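Local coordinates for CrtC domain-containing protein (Fusarium vanettenii 77-13-4, PDB 7A0Q), which is a kievitone hydratase, a probably secreted fungal lyase of the CrtC family that adds water to the bean phytoalexin kievitone and so probably detoxifies it, at residues A[131-139]-A[147-155]; A[222-231]-A[322-331]. One frame throughout, in Å; residues are numbered along the deposited sequence.

Interaction 1 of 2, residues A[131-139]-A[147-155]; sequences DNLSKLRSY and FDITYDATT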
ATOM      1  N   ASP A 131       1.177  -6.278  20.851  1.00 20.42           N
ATOM      2  CA  ASP A 131       1.949  -5.147  20.337  1.00 17.90           C
ATOM      3  C   ASP A 131       1.452  -4.639  18.987  1.00 21.51           C
ATOM      4  O   ASP A 131       1.990  -3.644  18.487  1.00 18.08           O
ATOM      5  CB  ASP A 131       3.442  -5.512  20.242  1.00 20.99           C
ATOM      6  CG  ASP A 131       3.729  -6.633  19.253  1.00 25.94           C
ATOM      7  OD1 ASP A 131       2.808  -7.062  18.528  1.00 22.10           O
ATOM      8  OD2 ASP A 131       4.891  -7.091  19.202  1.00 23.51           O
ATOM      9  N   ASN A 132       0.439  -5.278  18.395  1.00 18.86           N
ATOM     10  CA  ASN A 132      -0.133  -4.867  17.103  1.00 15.00           C
ATOM     11  C   ASN A 132       0.918  -4.839  15.993  1.00 17.69           C
ATOM     12  O   ASN A 132       0.792  -4.081  15.026  1.00 17.23           O
ATOM     13  CB  ASN A 132      -0.846  -3.508  17.210  1.00 15.64           C
ATOM     14  CG  ASN A 132      -1.966  -3.518  18.258  1.00 17.76           C
ATOM     15  OD1 ASN A 132      -2.692  -4.510  18.395  1.00 20.22           O
ATOM     16  ND2 ASN A 132      -2.101  -2.428  19.003  1.00 17.38           N
ATOM     17  N   LEU A 133       1.940  -5.695  16.099  1.00 18.45           N
ATOM     18  CA  LEU A 133       3.032  -5.737  15.132  1.00 17.82           C
ATOM     19  C   LEU A 133       3.481  -7.170  14.861  1.00 16.72           C
ATOM     20  O   LEU A 133       3.765  -7.527  13.716  1.00 17.73           O
ATOM     21  CB  LEU A 133       4.224  -4.921  15.640  1.00 16.13           C
ATOM     22  CG  LEU A 133       4.038  -3.401  15.685  1.00 17.35           C
ATOM     23  CD1 LEU A 133       5.233  -2.798  16.413  1.00 16.97           C
ATOM     24  CD2 LEU A 133       3.893  -2.837  14.276  1.00 18.24           C
ATOM     25  N   SER A 134       3.564  -7.986  15.915  1.00 18.15           N
ATOM     26  CA  SER A 134       4.088  -9.343  15.786  1.00 21.43           C
ATOM     27  C   SER A 134       3.127 -10.275  15.068  1.00 19.68           C
ATOM     28  O   SER A 134       3.571 -11.274  14.484  1.00 17.93           O
ATOM     29  CB  SER A 134       4.422  -9.913  17.164  1.00 21.44           C
ATOM     30  OG  SER A 134       5.491  -9.202  17.751  1.00 26.88           O
ATOM     31  N   LYS A 135       1.832  -9.973  15.078  1.00 17.61           N
ATOM     32  CA  LYS A 135       0.886 -10.746  14.281  1.00 20.85           C
ATOM     33  C   LYS A 135      -0.305  -9.868  13.943  1.00 16.20           C
ATOM     34  O   LYS A 135      -1.030  -9.429  14.838  1.00 18.34           O
ATOM     35  CB  LYS A 135       0.433 -12.016  15.003  1.00 18.61           C
ATOM     36  CG  LYS A 135      -0.246 -13.007  14.065  1.00 17.80           C
ATOM     37  CD  LYS A 135      -0.543 -14.327  14.770  1.00 21.43           C
ATOM     38  CE  LYS A 135      -1.222 -15.306  13.820  1.00 27.94           C
ATOM     39  NZ  LYS A 135      -1.647 -16.550  14.545  1.00 28.49           N
ATOM     40  N   LEU A 136      -0.487  -9.631  12.652  1.00 16.50           N
ATOM     41  CA  LEU A 136      -1.622  -8.926  12.079  1.00 14.23           C
ATOM     42  C   LEU A 136      -2.265  -9.850  11.059  1.00 16.55           C
ATOM     43  O   LEU A 136      -1.609 -10.750  10.527  1.00 19.12           O
ATOM     44  CB  LEU A 136      -1.180  -7.617  11.403  1.00 14.63           C
ATOM     45  CG  LEU A 136      -0.561  -6.581  12.335  1.00 19.03           C
ATOM     46  CD1 LEU A 136       0.188  -5.520  11.508  1.00 18.13           C
ATOM     47  CD2 LEU A 136      -1.637  -5.938  13.188  1.00 18.48           C
ATOM     48  N   ARG A 137      -3.546  -9.624  10.772  1.00 14.63           N
ATOM     49  CA  ARG A 137      -4.298 -10.504   9.882  1.00 16.43           C
ATOM     50  C   ARG A 137      -5.146  -9.682   8.926  1.00 19.04           C
ATOM     51  O   ARG A 137      -5.914  -8.822   9.367  1.00 16.66           O
ATOM     52  CB  ARG A 137      -5.192 -11.464  10.677  1.00 20.45           C
ATOM     53  CG  ARG A 137      -5.959 -12.471   9.801  1.00 19.78           C
ATOM     54  CD  ARG A 137      -6.976 -13.306  10.618  1.00 21.97           C
ATOM     55  NE  ARG A 137      -6.341 -13.985  11.743  1.00 22.70           N
ATOM     56  CZ  ARG A 137      -5.739 -15.172  11.666  1.00 23.38           C
ATOM     57  NH1 ARG A 137      -5.688 -15.821  10.511  1.00 23.59           N
ATOM     58  NH2 ARG A 137      -5.180 -15.706  12.743  1.00 26.02           N
ATOM     59  N   SER A 138      -4.999  -9.949   7.625  1.00 15.80           N
ATOM     60  CA  SER A 138      -5.894  -9.439   6.584  1.00 14.47           C
ATOM     61  C   SER A 138      -6.693 -10.611   6.037  1.00 16.86           C
ATOM     62  O   SER A 138      -6.108 -11.586   5.563  1.00 16.93           O
ATOM     63  CB  SER A 138      -5.122  -8.755   5.448  1.00 15.02           C
ATOM     64  OG  SER A 138      -4.473  -7.581   5.903  1.00 15.98           O
ATOM     65  N   TYR A 139      -8.020 -10.521   6.086  1.00 15.68           N
ATOM     66  CA  TYR A 139      -8.832 -11.668   5.699  1.00 16.52           C
ATOM     67  C   TYR A 139     -10.060 -11.228   4.913  1.00 17.26           C
ATOM     68  O   TYR A 139     -10.580 -10.120   5.082  1.00 16.60           O
ATOM     69  CB  TYR A 139      -9.247 -12.498   6.924  1.00 16.42           C
ATOM     70  CG  TYR A 139     -10.161 -11.758   7.867  1.00 16.18           C
ATOM     71  CD1 TYR A 139      -9.642 -10.864   8.801  1.00 17.24           C
ATOM     72  CD2 TYR A 139     -11.541 -11.929   7.811  1.00 18.72           C
ATOM     73  CE1 TYR A 139     -10.470 -10.166   9.661  1.00 16.91           C
ATOM     74  CE2 TYR A 139     -12.384 -11.237   8.678  1.00 18.93           C
ATOM     75  CZ  TYR A 139     -11.838 -10.365   9.601  1.00 17.70           C
ATOM     76  OH  TYR A 139     -12.651  -9.659  10.461  1.00 20.32           O
ATOM     77  N   PHE A 147      -9.327 -15.115   1.299  1.00 18.95           N
ATOM     78  CA  PHE A 147      -7.958 -15.329   1.751  1.00 18.48           C
ATOM     79  C   PHE A 147      -7.912 -15.089   3.249  1.00 17.26           C
ATOM     80  O   PHE A 147      -8.842 -14.539   3.842  1.00 18.76           O
ATOM     81  CB  PHE A 147      -6.949 -14.434   1.002  1.00 17.65           C
ATOM     82  CG  PHE A 147      -7.253 -12.952   1.072  1.00 16.66           C
ATOM     83  CD1 PHE A 147      -6.929 -12.209   2.207  1.00 17.17           C
ATOM     84  CD2 PHE A 147      -7.835 -12.302  -0.011  1.00 16.27           C
ATOM     85  CE1 PHE A 147      -7.209 -10.841   2.264  1.00 16.82           C
ATOM     86  CE2 PHE A 147      -8.099 -10.918   0.031  1.00 16.79           C
ATOM     87  CZ  PHE A 147      -7.777 -10.202   1.172  1.00 17.47           C
ATOM     88  N   ASP A 148      -6.819 -15.524   3.861  1.00 16.50           N
ATOM     89  CA  ASP A 148      -6.640 -15.376   5.307  1.00 17.03           C
ATOM     90  C   ASP A 148      -5.132 -15.309   5.532  1.00 21.75           C
ATOM     91  O   ASP A 148      -4.454 -16.336   5.597  1.00 17.79           O
ATOM     92  CB  ASP A 148      -7.295 -16.529   6.059  1.00 18.27           C
ATOM     93  CG  ASP A 148      -7.308 -16.332   7.564  1.00 27.80           C
ATOM     94  OD1 ASP A 148      -6.705 -15.362   8.062  1.00 22.31           O
ATOM     95  OD2 ASP A 148      -7.919 -17.175   8.258  1.00 27.40           O
ATOM     96  N   ILE A 149      -4.615 -14.086   5.605  1.00 14.87           N
ATOM     97  CA  ILE A 149      -3.185 -13.816   5.544  1.00 16.39           C
ATOM     98  C   ILE A 149      -2.755 -13.201   6.866  1.00 18.01           C
ATOM     99  O   ILE A 149      -3.339 -12.204   7.304  1.00 16.05           O
ATOM    100  CB  ILE A 149      -2.855 -12.859   4.383  1.00 16.80           C
ATOM    101  CG1 ILE A 149      -3.349 -13.448   3.061  1.00 16.26           C
ATOM    102  CG2 ILE A 149      -1.377 -12.575   4.359  1.00 16.26           C
ATOM    103  CD1 ILE A 149      -3.213 -12.504   1.859  1.00 18.06           C
ATOM    104  N   THR A 150      -1.736 -13.781   7.500  1.00 16.36           N
ATOM    105  CA  THR A 150      -1.160 -13.179   8.692  1.00 16.77           C
ATOM    106  C   THR A 150       0.249 -12.690   8.399  1.00 17.79           C
ATOM    107  O   THR A 150       0.929 -13.203   7.509  1.00 16.17           O
ATOM    108  CB  THR A 150      -1.128 -14.150   9.875  1.00 17.29           C
ATOM    109  OG1 THR A 150      -0.365 -15.318   9.535  1.00 19.76           O
ATOM    110  CG2 THR A 150      -2.549 -14.547  10.265  1.00 17.80           C
ATOM    111  N   TYR A 151       0.674 -11.660   9.122  1.00 15.69           N
ATOM    112  CA  TYR A 151       2.016 -11.149   8.882  1.00 13.09           C
ATOM    113  C   TYR A 151       2.589 -10.575  10.169  1.00 14.24           C
ATOM    114  O   TYR A 151       1.866 -10.184  11.090  1.00 16.55           O
ATOM    115  CB  TYR A 151       2.061 -10.114   7.728  1.00 15.16           C
ATOM    116  CG  TYR A 151       0.858  -9.202   7.650  1.00 15.89           C
ATOM    117  CD1 TYR A 151      -0.322  -9.622   7.044  1.00 15.13           C
ATOM    118  CD2 TYR A 151       0.901  -7.921   8.195  1.00 14.71           C
ATOM    119  CE1 TYR A 151      -1.436  -8.795   6.996  1.00 16.32           C
ATOM    120  CE2 TYR A 151      -0.206  -7.094   8.149  1.00 12.95           C
ATOM    121  CZ  TYR A 151      -1.363  -7.533   7.544  1.00 14.87           C
ATOM    122  OH  TYR A 151      -2.466  -6.709   7.506  1.00 15.00           O
ATOM    123  N   ASP A 152       3.917 -10.565  10.215  1.00 15.64           N
ATOM    124  CA  ASP A 152       4.707 -10.241  11.398  1.00 16.87           C
ATOM    125  C   ASP A 152       5.708  -9.174  10.969  1.00 15.37           C
ATOM    126  O   ASP A 152       6.465  -9.385  10.015  1.00 18.73           O
ATOM    127  CB  ASP A 152       5.400 -11.514  11.912  1.00 16.25           C
ATOM    128  CG  ASP A 152       6.306 -11.288  13.116  1.00 22.23           C
ATOM    129  OD1 ASP A 152       6.504 -10.137  13.557  1.00 21.47           O
ATOM    130  OD2 ASP A 152       6.836 -12.304  13.638  1.00 24.17           O
ATOM    131  N   ALA A 153       5.696  -8.032  11.658  1.00 16.35           N
ATOM    132  CA  ALA A 153       6.400  -6.834  11.195  1.00 16.69           C
ATOM    133  C   ALA A 153       7.905  -6.920  11.463  1.00 21.77           C
ATOM    134  O   ALA A 153       8.508  -6.056  12.099  1.00 20.85           O
ATOM    135  CB  ALA A 153       5.796  -5.597  11.843  1.00 21.39           C
ATOM    136  N   THR A 154       8.510  -7.975  10.911  1.00 18.76           N
ATOM    137  CA  THR A 154       9.945  -8.231  10.960  1.00 19.12           C
ATOM    138  C   THR A 154      10.716  -7.350   9.980  1.00 17.23           C
ATOM    139  O   THR A 154      11.572  -7.839   9.242  1.00 18.40           O
ATOM    140  CB  THR A 154      10.187  -9.711  10.641  1.00 18.77           C
ATOM    141  OG1 THR A 154       9.809  -9.955   9.271  1.00 24.61           O
ATOM    142  CG2 THR A 154       9.371 -10.588  11.558  1.00 26.36           C
ATOM    143  N   THR A 155      10.421  -6.048   9.962  1.00 16.80           N
ATOM    144  CA  THR A 155      10.830  -5.201   8.850  1.00 14.74           C
ATOM    145  C   THR A 155      10.916  -3.756   9.338  1.00 13.69           C
ATOM    146  O   THR A 155      10.044  -3.294  10.082  1.00 16.23           O
ATOM    147  CB  THR A 155       9.842  -5.354   7.679  1.00 15.29           C
ATOM    148  OG1 THR A 155      10.291  -4.604   6.544  1.00 15.34           O
ATOM    149  CG2 THR A 155       8.407  -4.930   8.081  1.00 14.64           C
TER
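Leu-136 and Tyr-151 face each other as a hydrogen-bonded pair in an antiparallel ladder, each backbone N giving a bond to the other's O. Ser-138 and Ile-149 repeat the exchange two residues on. Between and beyond them lie the non-hydrogen-bonded pairs Arg-137 with Thr-150 and Tyr-139 with Asp-148. Past the strand end, Ala-153 N still reaches Leu-133 O at 2.9 Å.

Charge works on the face that carries Arg-137. Its CG lies anti to the backbone N (chi1 -177°) and the chain bends at chi3, so that NH1 meets Asp-148 OD1 at 2.7 Å, a salt bridge diagonal to the pairing. The carboxylate oxygen lies in the guanidinium plane, although the two flat groups are turned 63° apart. Thr-150 CG2 rests over one guanidinium face, 3.4 Å from NH1, and NE makes a second salt bridge, to Glu-128.

On the face of Leu-136, Ser-138, Ile-149 and Tyr-151, all buried, the Tyr-151 ring lies along the neighbouring strand. Its CE2 presses on Leu-136 CB at 3.4 Å, and its hydroxyl ends beside Ser-138, OH to OG 2.7 Å. Ser-138 OG also bonds Ser-61 OG, so the phenol joins a short chain of hydroxyls.

Asp-131 shapes the approach to the strand: OD1 takes the N-H groups of Leu-133 and Ser-134 from the same face of its carboxylate, while OD2 accepts from Ser-134 OG.

An Asx turn thus leads into a beta hairpin, strands 136-142 and 145-152, within the N-terminal lipocalin-like domain of the CrtC family.

Interaction 2 of 2, residues A[222-231]-A[322-331]; sequences FQLHIPSTEY and ITFSGNVHSK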
ATOM      1  N   PHE A 222       3.294   5.604  -4.967  1.00 14.92           N
ATOM      2  CA  PHE A 222       4.127   4.476  -5.354  1.00 15.04           C
ATOM      3  C   PHE A 222       4.742   3.814  -4.129  1.00 14.76           C
ATOM      4  O   PHE A 222       5.260   4.489  -3.229  1.00 15.36           O
ATOM      5  CB  PHE A 222       5.261   4.901  -6.285  1.00 15.56           C
ATOM      6  CG  PHE A 222       4.809   5.319  -7.645  1.00 18.52           C
ATOM      7  CD1 PHE A 222       4.607   4.370  -8.641  1.00 18.66           C
ATOM      8  CD2 PHE A 222       4.600   6.660  -7.940  1.00 18.35           C
ATOM      9  CE1 PHE A 222       4.191   4.749  -9.913  1.00 19.28           C
ATOM     10  CE2 PHE A 222       4.192   7.050  -9.214  1.00 19.13           C
ATOM     11  CZ  PHE A 222       3.990   6.103 -10.198  1.00 16.52           C
ATOM     12  N   GLN A 223       4.731   2.486  -4.143  1.00 14.74           N
ATOM     13  CA  GLN A 223       5.376   1.643  -3.144  1.00 15.08           C
ATOM     14  C   GLN A 223       6.382   0.786  -3.899  1.00 15.31           C
ATOM     15  O   GLN A 223       5.981  -0.083  -4.677  1.00 15.40           O
ATOM     16  CB  GLN A 223       4.331   0.778  -2.440  1.00 15.02           C
ATOM     17  CG  GLN A 223       4.923  -0.212  -1.460  1.00 13.57           C
ATOM     18  CD  GLN A 223       4.112  -1.488  -1.333  1.00 16.96           C
ATOM     19  OE1 GLN A 223       4.667  -2.584  -1.410  1.00 16.82           O
ATOM     20  NE2 GLN A 223       2.799  -1.358  -1.112  1.00 15.07           N
ATOM     21  N   LEU A 224       7.680   1.021  -3.697  1.00 15.80           N
ATOM     22  CA  LEU A 224       8.693   0.391  -4.541  1.00 15.93           C
ATOM     23  C   LEU A 224       9.675  -0.461  -3.743  1.00 15.37           C
ATOM     24  O   LEU A 224      10.143  -0.063  -2.668  1.00 16.93           O
ATOM     25  CB  LEU A 224       9.473   1.437  -5.348  1.00 16.11           C
ATOM     26  CG  LEU A 224       8.617   2.428  -6.144  1.00 19.86           C
ATOM     27  CD1 LEU A 224       9.513   3.442  -6.857  1.00 20.79           C
ATOM     28  CD2 LEU A 224       7.663   1.712  -7.129  1.00 16.89           C
ATOM     29  N   HIS A 225      10.022  -1.613  -4.318  1.00 16.59           N
ATOM     30  CA  HIS A 225      11.034  -2.525  -3.793  1.00 16.81           C
ATOM     31  C   HIS A 225      12.134  -2.711  -4.831  1.00 16.63           C
ATOM     32  O   HIS A 225      11.846  -2.846  -6.024  1.00 18.69           O
ATOM     33  CB  HIS A 225      10.437  -3.897  -3.453  1.00 17.90           C
ATOM     34  CG  HIS A 225       9.277  -3.824  -2.513  1.00 16.16           C
ATOM     35  ND1 HIS A 225       9.395  -4.077  -1.164  1.00 17.87           N
ATOM     36  CD2 HIS A 225       7.989  -3.465  -2.720  1.00 16.91           C
ATOM     37  CE1 HIS A 225       8.218  -3.907  -0.581  1.00 14.16           C
ATOM     38  NE2 HIS A 225       7.351  -3.523  -1.504  1.00 16.64           N
ATOM     39  N   ILE A 226      13.385  -2.703  -4.372  1.00 17.77           N
ATOM     40  CA  ILE A 226      14.542  -2.954  -5.235  1.00 20.55           C
ATOM     41  C   ILE A 226      15.284  -4.156  -4.660  1.00 20.71           C
ATOM     42  O   ILE A 226      16.120  -4.000  -3.757  1.00 21.96           O
ATOM     43  CB  ILE A 226      15.449  -1.717  -5.347  1.00 21.82           C
ATOM     44  CG1 ILE A 226      14.644  -0.534  -5.888  1.00 19.26           C
ATOM     45  CG2 ILE A 226      16.654  -2.014  -6.264  1.00 22.34           C
ATOM     46  CD1 ILE A 226      15.386   0.802  -5.846  1.00 21.72           C
ATOM     47  N   PRO A 227      14.988  -5.369  -5.136  1.00 21.87           N
ATOM     48  CA  PRO A 227      15.470  -6.590  -4.459  1.00 27.06           C
ATOM     49  C   PRO A 227      16.971  -6.677  -4.226  1.00 25.99           C
ATOM     50  O   PRO A 227      17.389  -7.345  -3.270  1.00 33.61           O
ATOM     51  CB  PRO A 227      14.989  -7.707  -5.396  1.00 31.45           C
ATOM     52  CG  PRO A 227      13.737  -7.152  -6.012  1.00 25.88           C
ATOM     53  CD  PRO A 227      13.953  -5.659  -6.145  1.00 22.40           C
ATOM     54  N   SER A 228      17.801  -6.033  -5.034  1.00 23.93           N
ATOM     55  CA  SER A 228      19.225  -6.136  -4.713  1.00 38.39           C
ATOM     56  C   SER A 228      19.640  -5.299  -3.497  1.00 37.86           C
ATOM     57  O   SER A 228      20.819  -5.327  -3.123  1.00 34.52           O
ATOM     58  CB  SER A 228      20.060  -5.736  -5.927  1.00 32.27           C
ATOM     59  OG  SER A 228      19.765  -4.409  -6.339  1.00 40.19           O
ATOM     60  N   THR A 229      18.720  -4.566  -2.871  1.00 26.85           N
ATOM     61  CA  THR A 229      19.068  -3.537  -1.900  1.00 25.18           C
ATOM     62  C   THR A 229      18.086  -3.560  -0.740  1.00 20.30           C
ATOM     63  O   THR A 229      17.077  -4.261  -0.764  1.00 22.48           O
ATOM     64  CB  THR A 229      19.038  -2.131  -2.513  1.00 24.09           C
ATOM     65  OG1 THR A 229      17.670  -1.755  -2.742  1.00 19.01           O
ATOM     66  CG2 THR A 229      19.819  -2.069  -3.837  1.00 24.56           C
ATOM     67  N   GLU A 230      18.376  -2.728   0.260  1.00 20.42           N
ATOM     68  CA  GLU A 230      17.468  -2.500   1.377  1.00 17.48           C
ATOM     69  C   GLU A 230      16.571  -1.281   1.169  1.00 15.59           C
ATOM     70  O   GLU A 230      15.875  -0.877   2.104  1.00 17.94           O
ATOM     71  CB  GLU A 230      18.257  -2.336   2.671  1.00 19.44           C
ATOM     72  CG  GLU A 230      18.967  -3.604   3.097  1.00 23.04           C
ATOM     73  CD  GLU A 230      19.537  -3.502   4.489  1.00 26.64           C
ATOM     74  OE1 GLU A 230      20.683  -3.959   4.696  1.00 28.51           O
ATOM     75  OE2 GLU A 230      18.839  -2.964   5.378  1.00 27.49           O
ATOM     76  N   TYR A 231      16.560  -0.699  -0.028  1.00 16.15           N
ATOM     77  CA  TYR A 231      15.762   0.497  -0.273  1.00 16.39           C
ATOM     78  C   TYR A 231      14.275   0.170  -0.361  1.00 17.88           C
ATOM     79  O   TYR A 231      13.856  -0.688  -1.144  1.00 18.42           O
ATOM     80  CB  TYR A 231      16.209   1.161  -1.577  1.00 16.89           C
ATOM     81  CG  TYR A 231      17.567   1.819  -1.517  1.00 19.03           C
ATOM     82  CD1 TYR A 231      17.858   2.776  -0.548  1.00 18.42           C
ATOM     83  CD2 TYR A 231      18.560   1.489  -2.435  1.00 19.60           C
ATOM     84  CE1 TYR A 231      19.103   3.393  -0.494  1.00 18.89           C
ATOM     85  CE2 TYR A 231      19.810   2.101  -2.384  1.00 19.92           C
ATOM     86  CZ  TYR A 231      20.069   3.054  -1.417  1.00 24.45           C
ATOM     87  OH  TYR A 231      21.311   3.670  -1.366  1.00 27.02           O
ATOM     88  N   ILE A 322       3.135  -3.320 -10.221  1.00 19.50           N
ATOM     89  CA  ILE A 322       3.962  -2.679 -11.240  1.00 17.67           C
ATOM     90  C   ILE A 322       5.362  -3.278 -11.195  1.00 19.31           C
ATOM     91  O   ILE A 322       5.809  -3.798 -10.167  1.00 17.76           O
ATOM     92  CB  ILE A 322       4.045  -1.141 -11.058  1.00 19.29           C
ATOM     93  CG1 ILE A 322       4.720  -0.798  -9.724  1.00 19.39           C
ATOM     94  CG2 ILE A 322       2.662  -0.486 -11.176  1.00 17.41           C
ATOM     95  CD1 ILE A 322       5.038   0.691  -9.538  1.00 19.10           C
ATOM     96  N   THR A 323       6.062  -3.202 -12.327  1.00 21.07           N
ATOM     97  CA  THR A 323       7.487  -3.489 -12.388  1.00 19.99           C
ATOM     98  C   THR A 323       8.204  -2.253 -12.905  1.00 20.43           C
ATOM     99  O   THR A 323       7.590  -1.358 -13.493  1.00 22.25           O
ATOM    100  CB  THR A 323       7.803  -4.691 -13.296  1.00 21.71           C
ATOM    101  OG1 THR A 323       7.366  -4.392 -14.627  1.00 24.25           O
ATOM    102  CG2 THR A 323       7.107  -5.960 -12.802  1.00 22.57           C
ATOM    103  N   PHE A 324       9.510  -2.181 -12.667  1.00 20.56           N
ATOM    104  CA  PHE A 324      10.225  -1.007 -13.134  1.00 21.84           C
ATOM    105  C   PHE A 324      11.692  -1.332 -13.355  1.00 20.74           C
ATOM    106  O   PHE A 324      12.239  -2.294 -12.808  1.00 25.41           O
ATOM    107  CB  PHE A 324      10.074   0.192 -12.172  1.00 23.52           C
ATOM    108  CG  PHE A 324      10.665  -0.025 -10.802  1.00 21.50           C
ATOM    109  CD1 PHE A 324       9.891  -0.542  -9.770  1.00 21.24           C
ATOM    110  CD2 PHE A 324      11.983   0.314 -10.537  1.00 19.40           C
ATOM    111  CE1 PHE A 324      10.432  -0.733  -8.508  1.00 21.79           C
ATOM    112  CE2 PHE A 324      12.530   0.123  -9.281  1.00 22.53           C
ATOM    113  CZ  PHE A 324      11.750  -0.408  -8.261  1.00 21.28           C
ATOM    114  N   SER A 325      12.311  -0.509 -14.188  1.00 23.93           N
ATOM    115  CA  SER A 325      13.748  -0.444 -14.337  1.00 25.86           C
ATOM    116  C   SER A 325      14.183   0.982 -14.048  1.00 24.94           C
ATOM    117  O   SER A 325      13.370   1.910 -13.995  1.00 27.24           O
ATOM    118  CB  SER A 325      14.187  -0.862 -15.748  1.00 25.61           C
ATOM    119  OG  SER A 325      13.648   0.025 -16.714  1.00 29.15           O
ATOM    120  N   GLY A 326      15.484   1.150 -13.860  1.00 23.26           N
ATOM    121  CA  GLY A 326      16.032   2.480 -13.692  1.00 25.02           C
ATOM    122  C   GLY A 326      17.458   2.405 -13.195  1.00 28.44           C
ATOM    123  O   GLY A 326      18.140   1.400 -13.388  1.00 26.37           O
ATOM    124  N   ASN A 327      17.897   3.488 -12.568  1.00 25.84           N
ATOM    125  CA  ASN A 327      19.220   3.535 -11.972  1.00 29.82           C
ATOM    126  C   ASN A 327      19.117   4.121 -10.577  1.00 27.85           C
ATOM    127  O   ASN A 327      18.210   4.900 -10.280  1.00 29.58           O
ATOM    128  CB  ASN A 327      20.213   4.363 -12.811  1.00 33.09           C
ATOM    129  CG  ASN A 327      20.118   5.854 -12.536  1.00 38.71           C
ATOM    130  OD1 ASN A 327      20.773   6.383 -11.630  1.00 41.87           O
ATOM    131  ND2 ASN A 327      19.305   6.541 -13.322  1.00 40.41           N
ATOM    132  N   VAL A 328      20.038   3.712  -9.719  1.00 26.09           N
ATOM    133  CA  VAL A 328      20.237   4.336  -8.421  1.00 25.68           C
ATOM    134  C   VAL A 328      21.707   4.701  -8.332  1.00 30.11           C
ATOM    135  O   VAL A 328      22.570   3.817  -8.418  1.00 28.99           O
ATOM    136  CB  VAL A 328      19.829   3.420  -7.258  1.00 29.90           C
ATOM    137  CG1 VAL A 328      20.220   4.053  -5.939  1.00 24.36           C
ATOM    138  CG2 VAL A 328      18.333   3.139  -7.307  1.00 30.49           C
ATOM    139  N   HIS A 329      21.990   5.995  -8.185  1.00 25.37           N
ATOM    140  CA  HIS A 329      23.360   6.502  -8.166  1.00 27.61           C
ATOM    141  C   HIS A 329      24.147   5.958  -9.355  1.00 31.84           C
ATOM    142  O   HIS A 329      25.264   5.453  -9.223  1.00 35.31           O
ATOM    143  CB  HIS A 329      24.043   6.173  -6.839  1.00 28.39           C
ATOM    144  CG  HIS A 329      23.312   6.704  -5.644  1.00 27.18           C
ATOM    145  ND1 HIS A 329      22.831   7.995  -5.578  1.00 29.57           N
ATOM    146  CD2 HIS A 329      22.974   6.115  -4.472  1.00 28.26           C
ATOM    147  CE1 HIS A 329      22.230   8.179  -4.414  1.00 27.93           C
ATOM    148  NE2 HIS A 329      22.302   7.055  -3.727  1.00 30.29           N
ATOM    149  N   SER A 330      23.515   6.035 -10.527  1.00 30.89           N
ATOM    150  CA  SER A 330      24.085   5.698 -11.830  1.00 37.41           C
ATOM    151  C   SER A 330      24.358   4.208 -12.005  1.00 39.25           C
ATOM    152  O   SER A 330      25.056   3.822 -12.952  1.00 46.24           O
ATOM    153  CB  SER A 330      25.371   6.488 -12.106  1.00 38.75           C
ATOM    154  OG  SER A 330      25.261   7.821 -11.632  1.00 46.47           O
ATOM    155  N   LYS A 331      23.823   3.359 -11.134  1.00 31.07           N
ATOM    156  CA  LYS A 331      23.929   1.915 -11.282  1.00 32.03           C
ATOM    157  C   LYS A 331      22.572   1.337 -11.653  1.00 33.76           C
ATOM    158  O   LYS A 331      21.574   1.653 -10.992  1.00 31.45           O
ATOM    159  CB  LYS A 331      24.433   1.275  -9.982  1.00 38.20           C
ATOM    160  CG  LYS A 331      24.452  -0.252  -9.995  1.00 45.95           C
ATOM    161  CD  LYS A 331      24.185  -0.837  -8.609  1.00 50.64           C
ATOM    162  CE  LYS A 331      22.751  -1.334  -8.480  1.00 46.72           C
ATOM    163  NZ  LYS A 331      22.497  -2.071  -7.198  1.00 54.37           N
TER
HETATM  164  O   HOH W   1      21.649   6.294  -0.977  1.00 35.73           O
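Phe-324 reaches across to Leu-224, His-225 and Ile-226, and its ring shows how one aromatic side chain can join strands that are not hydrogen-bonded to each other. From CB, which points toward the opposite segment, chi1 of 64° sets CG between the backbone N and the carbonyl carbon and carries the ring toward residues 224-226. One flank comes first: CD1 lies 4.1 Å from Leu-224 CD2, and CE1 comes closer to the same methyl, at 3.9 Å. Phe-324 CE1 also lies 3.6 Å from His-225 O. At the tip, CZ sits 3.3 Å from His-225 O and 3.7 Å from Ile-226 CG1. That methylene lies at the ring edge, in its plane, and the two side chains cross at about a right angle. On the other flank CE2 also borders Ile-226 CG1, so the ring end is held between leucine and isoleucine.

Aliphatic contacts continue to either side. Ile-322 CD1 fits against Leu-224 CD2 at 3.7 Å and touches the edge of the Phe-222 ring at CD1. Toward the turn, Ile-226 CD1 meets Val-328 CG2 tip to tip at 4.0 Å, and Tyr-231 CE2 leans on Val-328 CG1. No direct hydrogen bond crosses the contact; one water links Tyr-231 OH to His-329 NE2, lying in the imidazole plane.

The short strand segments cross at 63°, as the barrel wall twists and curls, and stay 8.7 Å apart because strand 331-343 lies between 218-225 and 317-328 in the eight-stranded barrel. Leu-299 of strand 295-308 packs on Leu-224, Ile-322 and Phe-324 together, while Phe-294 stacks edge-to-face with both Tyr-231 and His-329.

The two contacts belong to different lipocalin-like domains, with centres 25 Å apart and no atoms touching. Interaction 1 joins sequence neighbours within a hairpin; interaction 2 brings together strands 218-225 and 317-328, next but one to each other around the C-terminal barrel, and shares no strand with the first. Their chemistry follows from this. The adjacent strands of interaction 1 spend their backbone polarity on each other; here a salt bridge lies on the more exposed face, and a hydroxyl pair with aliphatic contact on the buried one. Interaction 2, made by side chains, is mostly apolar at its buried centre and turns polar, through water, toward the exposed turn. Both are partly buried, each with a covered centre and an exposed margin.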